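Local coordinates for protein nucleoporin NUP170 (Chaetomium thermophilum, PDB 5HAX) that probably serves as a structural scaffold nucleoporin of the nuclear pore complex, combining a beta-propeller with a helical region, at residues Glu108-Thr113 with Glu142-Gly147; Val136-Ser141 with Ser174-Ile179; Arg186-Gly191 with Thr195-Ile200. All coordinates share one frame; numbering follows the deposited sequence.

Interaction 1. Residues Glu108-Thr113 with Glu142-Gly147; sequences EEATHT and EIILLG
A110 and T111, in the loop between two strands, meet I144 and E142 on one side of strand 142-151. The contact is slight: 88 Å² is buried, no hydrogen bond crosses it, and the nearest CA pair, A110 with I144, lies 8.5 Å apart, so side chains alone span the gap. I144 points its CB toward the loop. Its CG1 branch brings CD1 to 4.5 Å from A110 CB, a loose methyl-to-methyl approach. The second pair is of mixed character. T111 has OG1 anti to its own nitrogen (chi1 170°), which places methyl CG2 between the nitrogen and the carbonyl carbon; this methyl, and not the hydroxyl, lies 4.0 Å from E142 OE1. E142 starts with CG in the equally hindered site between nitrogen and carbonyl carbon (chi1 59°), then runs extended, so the carboxylate is carried out to the loop although the CB itself does not aim there. The two side chains cross at about a right angle, and a methyl beside a carboxylate oxygen gives only van der Waals contact. H112 ND1 stands 6.0 Å from E142 OE1, too far for a direct bond; any electrostatic pull would depend on a histidine charge that is not known. The loop carries the chain from strand 105-107, whose Y107 also packs on I144, to strand 114-120; strand 142-151 runs between strands 133-139 and 159-170, so the contact lies where the chain passes from one antiparallel sheet of the propeller to the next.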
loop_
_atom_site.group_PDB
_atom_site.type_symbol
_atom_site.label_atom_id
_atom_site.label_comp_id
_atom_site.label_asym_id
_atom_site.label_seq_id
_atom_site.Cartn_x
_atom_site.Cartn_y
_atom_site.Cartn_z
ATOM N N GLU A 108 -12.202 29.505 11.052
ATOM C CA GLU A 108 -13.497 29.774 11.667
ATOM C C GLU A 108 -14.341 30.728 10.827
ATOM O O GLU A 108 -15.263 31.355 11.356
ATOM C CB GLU A 108 -13.302 30.332 13.078
ATOM C CG GLU A 108 -12.202 29.617 13.854
ATOM C CD GLU A 108 -12.151 30.012 15.318
ATOM O OE1 GLU A 108 -13.204 30.380 15.878
ATOM O OE2 GLU A 108 -11.052 29.951 15.909
ATOM N N GLU A 109 -14.052 30.842 9.529
ATOM C CA GLU A 109 -14.853 31.703 8.666
ATOM C C GLU A 109 -16.276 31.182 8.522
ATOM O O GLU A 109 -17.207 31.974 8.336
ATOM C CB GLU A 109 -14.209 31.818 7.283
ATOM C CG GLU A 109 -12.775 32.320 7.289
ATOM C CD GLU A 109 -12.629 33.661 7.977
ATOM O OE1 GLU A 109 -11.999 33.712 9.055
ATOM O OE2 GLU A 109 -13.143 34.666 7.440
ATOM N N ALA A 110 -16.460 29.865 8.599
ATOM C CA ALA A 110 -17.765 29.270 8.354
ATOM C C ALA A 110 -18.809 29.824 9.315
ATOM O O ALA A 110 -18.528 30.116 10.482
ATOM C CB ALA A 110 -17.692 27.749 8.487
ATOM N N THR A 111 -20.031 29.953 8.805
ATOM C CA THR A 111 -21.143 30.520 9.555
ATOM C C THR A 111 -22.060 29.466 10.159
ATOM O O THR A 111 -22.704 29.739 11.177
ATOM C CB THR A 111 -21.969 31.451 8.653
ATOM O OG1 THR A 111 -23.178 31.826 9.324
ATOM C CG2 THR A 111 -22.316 30.778 7.321
ATOM N N HIS A 112 -22.119 28.271 9.576
ATOM C CA HIS A 112 -23.005 27.209 10.032
ATOM C C HIS A 112 -22.209 25.953 10.376
ATOM O O HIS A 112 -21.012 25.844 10.093
ATOM C CB HIS A 112 -24.066 26.894 8.969
ATOM C CG HIS A 112 -25.101 27.967 8.817
ATOM N ND1 HIS A 112 -25.035 28.932 7.837
ATOM C CD2 HIS A 112 -26.222 28.230 9.529
ATOM C CE1 HIS A 112 -26.074 29.740 7.946
ATOM N NE2 HIS A 112 -26.810 29.337 8.965
ATOM N N THR A 113 -22.905 25.000 10.999
ATOM C CA THR A 113 -22.271 23.787 11.505
ATOM C C THR A 113 -21.576 23.019 10.387
ATOM O O THR A 113 -22.155 22.787 9.323
ATOM C CB THR A 113 -23.321 22.894 12.172
ATOM O OG1 THR A 113 -24.037 23.648 13.158
ATOM C CG2 THR A 113 -22.669 21.681 12.830
ATOM N N GLU A 142 -23.533 25.442 3.029
ATOM C CA GLU A 142 -22.709 25.583 1.835
ATOM C C GLU A 142 -21.524 24.629 1.910
ATOM O O GLU A 142 -21.219 24.061 2.961
ATOM C CB GLU A 142 -22.222 27.028 1.680
ATOM C CG GLU A 142 -21.393 27.511 2.863
ATOM C CD GLU A 142 -21.122 29.002 2.825
ATOM O OE1 GLU A 142 -20.655 29.546 3.848
ATOM O OE2 GLU A 142 -21.375 29.628 1.774
ATOM N N ILE A 143 -20.861 24.464 0.764
ATOM C CA ILE A 143 -19.579 23.772 0.666
ATOM C C ILE A 143 -18.526 24.798 0.271
ATOM O O ILE A 143 -18.758 25.632 -0.613
ATOM C CB ILE A 143 -19.609 22.614 -0.351
ATOM C CG1 ILE A 143 -20.649 21.562 0.051
ATOM C CG2 ILE A 143 -18.232 21.967 -0.452
ATOM C CD1 ILE A 143 -22.041 21.837 -0.478
ATOM N N ILE A 144 -17.362 24.718 0.911
ATOM C CA ILE A 144 -16.299 25.707 0.766
ATOM C C ILE A 144 -15.029 24.989 0.329
ATOM O O ILE A 144 -14.664 23.958 0.907
ATOM C CB ILE A 144 -16.066 26.471 2.083
ATOM C CG1 ILE A 144 -17.374 27.116 2.559
ATOM C CG2 ILE A 144 -14.983 27.529 1.905
ATOM C CD1 ILE A 144 -17.356 27.540 4.010
ATOM N N LEU A 145 -14.363 25.534 -0.686
ATOM C CA LEU A 145 -13.087 25.017 -1.165
ATOM C C LEU A 145 -11.963 25.935 -0.705
ATOM O O LEU A 145 -12.057 27.158 -0.848
ATOM C CB LEU A 145 -13.073 24.909 -2.689
ATOM C CG LEU A 145 -14.198 24.107 -3.340
ATOM C CD1 LEU A 145 -14.006 24.088 -4.849
ATOM C CD2 LEU A 145 -14.257 22.693 -2.781
ATOM N N LEU A 146 -10.903 25.341 -0.158
ATOM C CA LEU A 146 -9.707 26.070 0.238
ATOM C C LEU A 146 -8.488 25.429 -0.404
ATOM O O LEU A 146 -8.360 24.201 -0.430
ATOM C CB LEU A 146 -9.530 26.088 1.761
ATOM C CG LEU A 146 -10.588 26.829 2.578
ATOM C CD1 LEU A 146 -10.263 26.739 4.060
ATOM C CD2 LEU A 146 -10.694 28.281 2.145
ATOM N N GLY A 147 -7.601 26.268 -0.929
ATOM C CA GLY A 147 -6.331 25.775 -1.421
ATOM C C GLY A 147 -5.420 25.369 -0.278
ATOM O O GLY A 147 -5.426 25.966 0.797
#

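Interaction 2. Residues Val136-Ser141 with Ser174-Ile179; sequences VVATTS and SDVSFI
V136 and A138 pack against I179 and V176, and direct contact between the segments is wholly apolar. I179 lies across V136 obliquely and touches it with two branches: CD1 comes to 3.8 Å from V136 CG1, and CG2 to 4.0 Å from the same methyl. With CG1 beside the backbone nitrogen (chi1 -52°) and the chain extended beyond it, I179 also reaches A138, CD1 to CB 4.0 Å. The tighter approach is methyl to methyl, V176 CG1 to A138 CB at 3.6 Å; the CA atoms of A138 and V176 are 6.5 Å apart here, consistent with the small alanine side chain.

Polar links are indirect. One water donates to T139 O and accepts from V176 N, 3.0 Å from each, joining the two backbones beside the apolar patch. T115 OG1 bonds V176 O and, weakly, A138 O. Within 136-141, T139 OG1 accepts from S141 N in an ST turn; within 174-179, S177 OG donates to the syn lone pair of D175 OD2 at 2.8 Å. D175 OD2 also receives E192 N, which ties the loop before strand 178-181 to the loop that follows strand 187-190.

S177 and F178 both face G190 in a classic beta bulge at the start of strand 178-181. With no direct hydrogen bond across it, the contact is face-to-face packing between neighbouring propeller sheets, consistent with cohesion mainly from buried methyl groups, supplemented by a water bridge.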
loop_
_atom_site.group_PDB
_atom_site.type_symbol
_atom_site.label_atom_id
_atom_site.label_comp_id
_atom_site.label_asym_id
_atom_site.label_seq_id
_atom_site.Cartn_x
_atom_site.Cartn_y
_atom_site.Cartn_z
ATOM N N VAL A 136 -11.960 20.583 1.260
ATOM C CA VAL A 136 -13.401 20.739 1.080
ATOM C C VAL A 136 -14.044 20.758 2.460
ATOM O O VAL A 136 -13.875 19.816 3.242
ATOM C CB VAL A 136 -13.990 19.609 0.220
ATOM C CG1 VAL A 136 -15.453 19.897 -0.095
ATOM C CG2 VAL A 136 -13.190 19.430 -1.060
ATOM N N VAL A 137 -14.784 21.825 2.756
ATOM C CA VAL A 137 -15.460 22.001 4.038
ATOM C C VAL A 137 -16.948 22.144 3.751
ATOM O O VAL A 137 -17.377 23.130 3.137
ATOM C CB VAL A 137 -14.930 23.219 4.807
ATOM C CG1 VAL A 137 -15.681 23.389 6.122
ATOM C CG2 VAL A 137 -13.434 23.084 5.057
ATOM N N ALA A 138 -17.736 21.173 4.205
ATOM C CA ALA A 138 -19.181 21.169 4.006
ATOM C C ALA A 138 -19.881 21.552 5.302
ATOM O O ALA A 138 -19.591 20.986 6.361
ATOM C CB ALA A 138 -19.659 19.795 3.535
ATOM N N THR A 139 -20.799 22.511 5.213
ATOM C CA THR A 139 -21.646 22.913 6.329
ATOM C C THR A 139 -23.105 22.627 5.982
ATOM O O THR A 139 -23.424 22.125 4.902
ATOM C CB THR A 139 -21.462 24.398 6.667
ATOM O OG1 THR A 139 -22.077 25.206 5.654
ATOM C CG2 THR A 139 -19.984 24.754 6.782
ATOM N N THR A 140 -23.998 22.963 6.914
ATOM C CA THR A 140 -25.426 22.805 6.665
ATOM C C THR A 140 -25.961 23.828 5.672
ATOM O O THR A 140 -27.122 23.717 5.266
ATOM C CB THR A 140 -26.210 22.913 7.975
ATOM O OG1 THR A 140 -25.910 24.156 8.620
ATOM C CG2 THR A 140 -25.857 21.766 8.909
ATOM N N SER A 141 -25.143 24.801 5.267
ATOM C CA SER A 141 -25.561 25.865 4.363
ATOM C C SER A 141 -24.781 25.911 3.056
ATOM O O SER A 141 -25.326 26.376 2.053
ATOM C CB SER A 141 -25.433 27.227 5.062
ATOM O OG SER A 141 -25.928 28.273 4.245
ATOM N N SER A 174 -30.006 18.683 0.712
ATOM C CA SER A 174 -29.429 17.375 1.001
ATOM C C SER A 174 -28.202 17.521 1.894
ATOM O O SER A 174 -27.268 18.263 1.567
ATOM C CB SER A 174 -29.056 16.652 -0.293
ATOM O OG SER A 174 -30.210 16.327 -1.049
ATOM N N ASP A 175 -28.210 16.799 3.012
ATOM C CA ASP A 175 -27.065 16.750 3.912
ATOM C C ASP A 175 -25.818 16.250 3.188
ATOM O O ASP A 175 -25.894 15.438 2.262
ATOM C CB ASP A 175 -27.382 15.836 5.100
ATOM C CG ASP A 175 -26.150 15.446 5.890
ATOM O OD1 ASP A 175 -25.725 16.234 6.758
ATOM O OD2 ASP A 175 -25.613 14.342 5.651
ATOM N N VAL A 176 -24.660 16.748 3.621
ATOM C CA VAL A 176 -23.359 16.308 3.118
ATOM C C VAL A 176 -22.574 15.755 4.302
ATOM O O VAL A 176 -22.147 16.515 5.182
ATOM C CB VAL A 176 -22.585 17.445 2.433
ATOM C CG1 VAL A 176 -21.199 16.966 2.008
ATOM C CG2 VAL A 176 -23.356 17.969 1.229
ATOM N N SER A 177 -22.378 14.434 4.319
ATOM C CA SER A 177 -21.577 13.760 5.331
ATOM C C SER A 177 -20.401 12.992 4.750
ATOM O O SER A 177 -19.572 12.494 5.521
ATOM C CB SER A 177 -22.441 12.784 6.147
ATOM O OG SER A 177 -23.356 13.472 6.980
ATOM N N PHE A 178 -20.304 12.880 3.428
ATOM C CA PHE A 178 -19.253 12.108 2.779
ATOM C C PHE A 178 -18.736 12.892 1.584
ATOM O O PHE A 178 -19.521 13.322 0.734
ATOM C CB PHE A 178 -19.777 10.735 2.338
ATOM C CG PHE A 178 -20.546 10.012 3.409
ATOM C CD1 PHE A 178 -19.888 9.446 4.488
ATOM C CD2 PHE A 178 -21.926 9.901 3.337
ATOM C CE1 PHE A 178 -20.592 8.784 5.480
ATOM C CE2 PHE A 178 -22.637 9.239 4.322
ATOM C CZ PHE A 178 -21.970 8.680 5.396
ATOM N N ILE A 179 -17.419 13.082 1.533
ATOM C CA ILE A 179 -16.749 13.767 0.434
ATOM C C ILE A 179 -15.589 12.892 -0.015
ATOM O O ILE A 179 -14.795 12.436 0.816
ATOM C CB ILE A 179 -16.230 15.158 0.848
ATOM C CG1 ILE A 179 -17.342 15.988 1.494
ATOM C CG2 ILE A 179 -15.639 15.886 -0.359
ATOM C CD1 ILE A 179 -16.835 17.234 2.196
HETATM O O HOH W 1 -24.276 19.271 5.229
#

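Interaction 3. Residues Arg186-Gly191 with Thr195-Ile200; sequences RIFLGG and TDIHEI
Strands 187-190 and 198-202 pair as an antiparallel beta hairpin within a four-stranded propeller sheet, the axes of the segments 187-190 and 198-200 approaching to 4.6 Å with N-to-C directions at 143°. L189 and H198 form a hydrogen-bonded pair: L189 N donates to H198 O at 2.8 Å, and H198 N returns a bond to L189 O. I200 N adds a bond to I187 O, and F188 with E199 is the non-hydrogen-bonded pair between them.

On the face of I187, L189, H198 and I200 the closest side-chain contact is aliphatic: L189 CD1 meets I200 CD1 at 3.7 Å, the two side chains crossing at a slant, and I143 of strand 142-151 packs on both.

The face of F188 and E199 is partly charged. E199 holds CG anti to its nitrogen (chi1 178°) and stays extended, running alongside F188 in the same direction; ring atom CE1 lies 3.5 Å from E199 OE1, with ring and carboxylate planes 46° apart. R186, bent at chi3, brings its guanidinium side-on to that carboxylate, the two planes nearly coplanar. NE donates to OE2 at 2.7 Å and NH2 to OE1 at 2.8 Å, one nitrogen to each oxygen, in a buried bidentate salt bridge. F188 CZ lies over one guanidinium face, offset toward the rim. H218 NE2 also bonds OE1, while R186 NH2 has a second acceptor in K261 O; this network probably stabilises the buried charges and restricts rotation of both groups.

Toward the hairpin loop, the I197 methyl CG2 touches F188 CD1. At the R186 end, a water accepts from I187 N and donates to both E199 OE2 and I200 O, the last at 2.6 Å.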
loop_
_atom_site.group_PDB
_atom_site.type_symbol
_atom_site.label_atom_id
_atom_site.label_comp_id
_atom_site.label_asym_id
_atom_site.label_seq_id
_atom_site.Cartn_x
_atom_site.Cartn_y
_atom_site.Cartn_z
ATOM N N ARG A 186 -11.784 15.627 -9.260
ATOM C CA ARG A 186 -13.239 15.651 -9.205
ATOM C C ARG A 186 -13.710 15.422 -7.774
ATOM O O ARG A 186 -13.165 14.579 -7.059
ATOM C CB ARG A 186 -13.829 14.588 -10.134
ATOM C CG ARG A 186 -13.453 14.763 -11.596
ATOM C CD ARG A 186 -14.140 13.733 -12.479
ATOM N NE ARG A 186 -15.571 13.990 -12.613
ATOM C CZ ARG A 186 -16.390 13.294 -13.397
ATOM N NH1 ARG A 186 -15.927 12.289 -14.127
ATOM N NH2 ARG A 186 -17.678 13.604 -13.454
ATOM N N ILE A 187 -14.730 16.174 -7.361
ATOM C CA ILE A 187 -15.225 16.173 -5.984
ATOM C C ILE A 187 -16.671 15.690 -5.991
ATOM O O ILE A 187 -17.538 16.326 -6.603
ATOM C CB ILE A 187 -15.125 17.571 -5.349
ATOM C CG1 ILE A 187 -13.666 18.043 -5.322
ATOM C CG2 ILE A 187 -15.710 17.564 -3.942
ATOM C CD1 ILE A 187 -13.500 19.496 -4.923
ATOM N N PHE A 188 -16.934 14.583 -5.293
ATOM C CA PHE A 188 -18.265 13.999 -5.190
ATOM C C PHE A 188 -18.773 14.068 -3.752
ATOM O O PHE A 188 -17.999 13.934 -2.799
ATOM C CB PHE A 188 -18.265 12.543 -5.668
ATOM C CG PHE A 188 -17.968 12.381 -7.134
ATOM C CD1 PHE A 188 -18.926 12.683 -8.087
ATOM C CD2 PHE A 188 -16.734 11.915 -7.559
ATOM C CE1 PHE A 188 -18.658 12.530 -9.435
ATOM C CE2 PHE A 188 -16.460 11.760 -8.908
ATOM C CZ PHE A 188 -17.424 12.068 -9.846
ATOM N N LEU A 189 -20.090 14.260 -3.604
ATOM C CA LEU A 189 -20.719 14.486 -2.307
ATOM C C LEU A 189 -21.929 13.577 -2.118
ATOM O O LEU A 189 -22.644 13.258 -3.072
ATOM C CB LEU A 189 -21.187 15.939 -2.150
ATOM C CG LEU A 189 -20.222 17.063 -2.518
ATOM C CD1 LEU A 189 -20.967 18.387 -2.468
ATOM C CD2 LEU A 189 -19.019 17.089 -1.592
ATOM N N GLY A 190 -22.163 13.194 -0.862
ATOM C CA GLY A 190 -23.322 12.413 -0.462
ATOM C C GLY A 190 -23.552 12.593 1.023
ATOM O O GLY A 190 -22.710 13.142 1.736
ATOM N N GLY A 191 -24.701 12.123 1.492
ATOM C CA GLY A 191 -25.032 12.318 2.890
ATOM C C GLY A 191 -26.184 11.469 3.379
ATOM O O GLY A 191 -26.531 10.448 2.784
ATOM N N THR A 195 -30.023 9.171 -1.217
ATOM C CA THR A 195 -28.952 8.448 -1.891
ATOM C C THR A 195 -28.377 9.214 -3.077
ATOM O O THR A 195 -27.576 8.652 -3.831
ATOM C CB THR A 195 -29.446 7.077 -2.362
ATOM O OG1 THR A 195 -30.483 7.242 -3.338
ATOM C CG2 THR A 195 -29.974 6.257 -1.195
ATOM N N ASP A 196 -28.759 10.477 -3.257
ATOM C CA ASP A 196 -28.271 11.243 -4.396
ATOM C C ASP A 196 -26.782 11.528 -4.257
ATOM O O ASP A 196 -26.258 11.710 -3.155
ATOM C CB ASP A 196 -29.015 12.570 -4.530
ATOM C CG ASP A 196 -30.488 12.394 -4.821
ATOM O OD1 ASP A 196 -30.912 11.263 -5.136
ATOM O OD2 ASP A 196 -31.217 13.403 -4.743
ATOM N N ILE A 197 -26.103 11.589 -5.400
ATOM C CA ILE A 197 -24.689 11.933 -5.469
ATOM C C ILE A 197 -24.555 13.234 -6.244
ATOM O O ILE A 197 -25.053 13.346 -7.370
ATOM C CB ILE A 197 -23.865 10.808 -6.122
ATOM C CG1 ILE A 197 -23.812 9.611 -5.170
ATOM C CG2 ILE A 197 -22.448 11.290 -6.449
ATOM C CD1 ILE A 197 -23.193 8.383 -5.762
ATOM N N HIS A 198 -23.889 14.209 -5.637
ATOM C CA HIS A 198 -23.620 15.495 -6.255
ATOM C C HIS A 198 -22.142 15.596 -6.603
ATOM O O HIS A 198 -21.302 14.872 -6.062
ATOM C CB HIS A 198 -24.011 16.651 -5.326
ATOM C CG HIS A 198 -25.456 16.661 -4.939
ATOM N ND1 HIS A 198 -25.960 15.879 -3.921
ATOM C CD2 HIS A 198 -26.505 17.363 -5.429
ATOM C CE1 HIS A 198 -27.257 16.099 -3.802
ATOM N NE2 HIS A 198 -27.613 16.995 -4.706
ATOM N N GLU A 199 -21.836 16.511 -7.519
ATOM C CA GLU A 199 -20.464 16.813 -7.901
ATOM C C GLU A 199 -20.273 18.320 -7.884
ATOM O O GLU A 199 -21.164 19.070 -8.296
ATOM C CB GLU A 199 -20.120 16.255 -9.292
ATOM C CG GLU A 199 -18.699 16.586 -9.751
ATOM C CD GLU A 199 -18.284 15.835 -11.001
ATOM O OE1 GLU A 199 -19.141 15.164 -11.611
ATOM O OE2 GLU A 199 -17.092 15.914 -11.373
ATOM N N ILE A 200 -19.117 18.758 -7.394
ATOM C CA ILE A 200 -18.747 20.168 -7.388
ATOM C C ILE A 200 -17.774 20.404 -8.535
ATOM O O ILE A 200 -16.741 19.730 -8.635
ATOM C CB ILE A 200 -18.129 20.587 -6.043
ATOM C CG1 ILE A 200 -19.193 20.515 -4.942
ATOM C CG2 ILE A 200 -17.539 22.003 -6.146
ATOM C CD1 ILE A 200 -18.756 21.083 -3.611
HETATM O O HOH W 2 -15.599 17.764 -9.897
HETATM O O HOH W 3 -26.546 11.281 -0.574
#

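The three contacts lie within one Nup133 N-terminal-like region of beta-propeller type, on the same side of the chain's centre. Interactions 1 and 2 interleave along the chain, centres about 10 Å apart, and share the sheet in which strands 133-139 and 142-151 are neighbours. Interaction 3 follows both, its centre about 9 Å from that of interaction 2 and 17 Å from that of interaction 1. Strands 178-181 and 187-190 lie side by side in the next sheet. Interaction 1 sets the loop arriving from the preceding sheet against strand 142-151, interaction 2 faces the following sheet, and interaction 3 pairs strands inside it, consistent with side-chain packing holding successive sheets together while backbone pairing builds each.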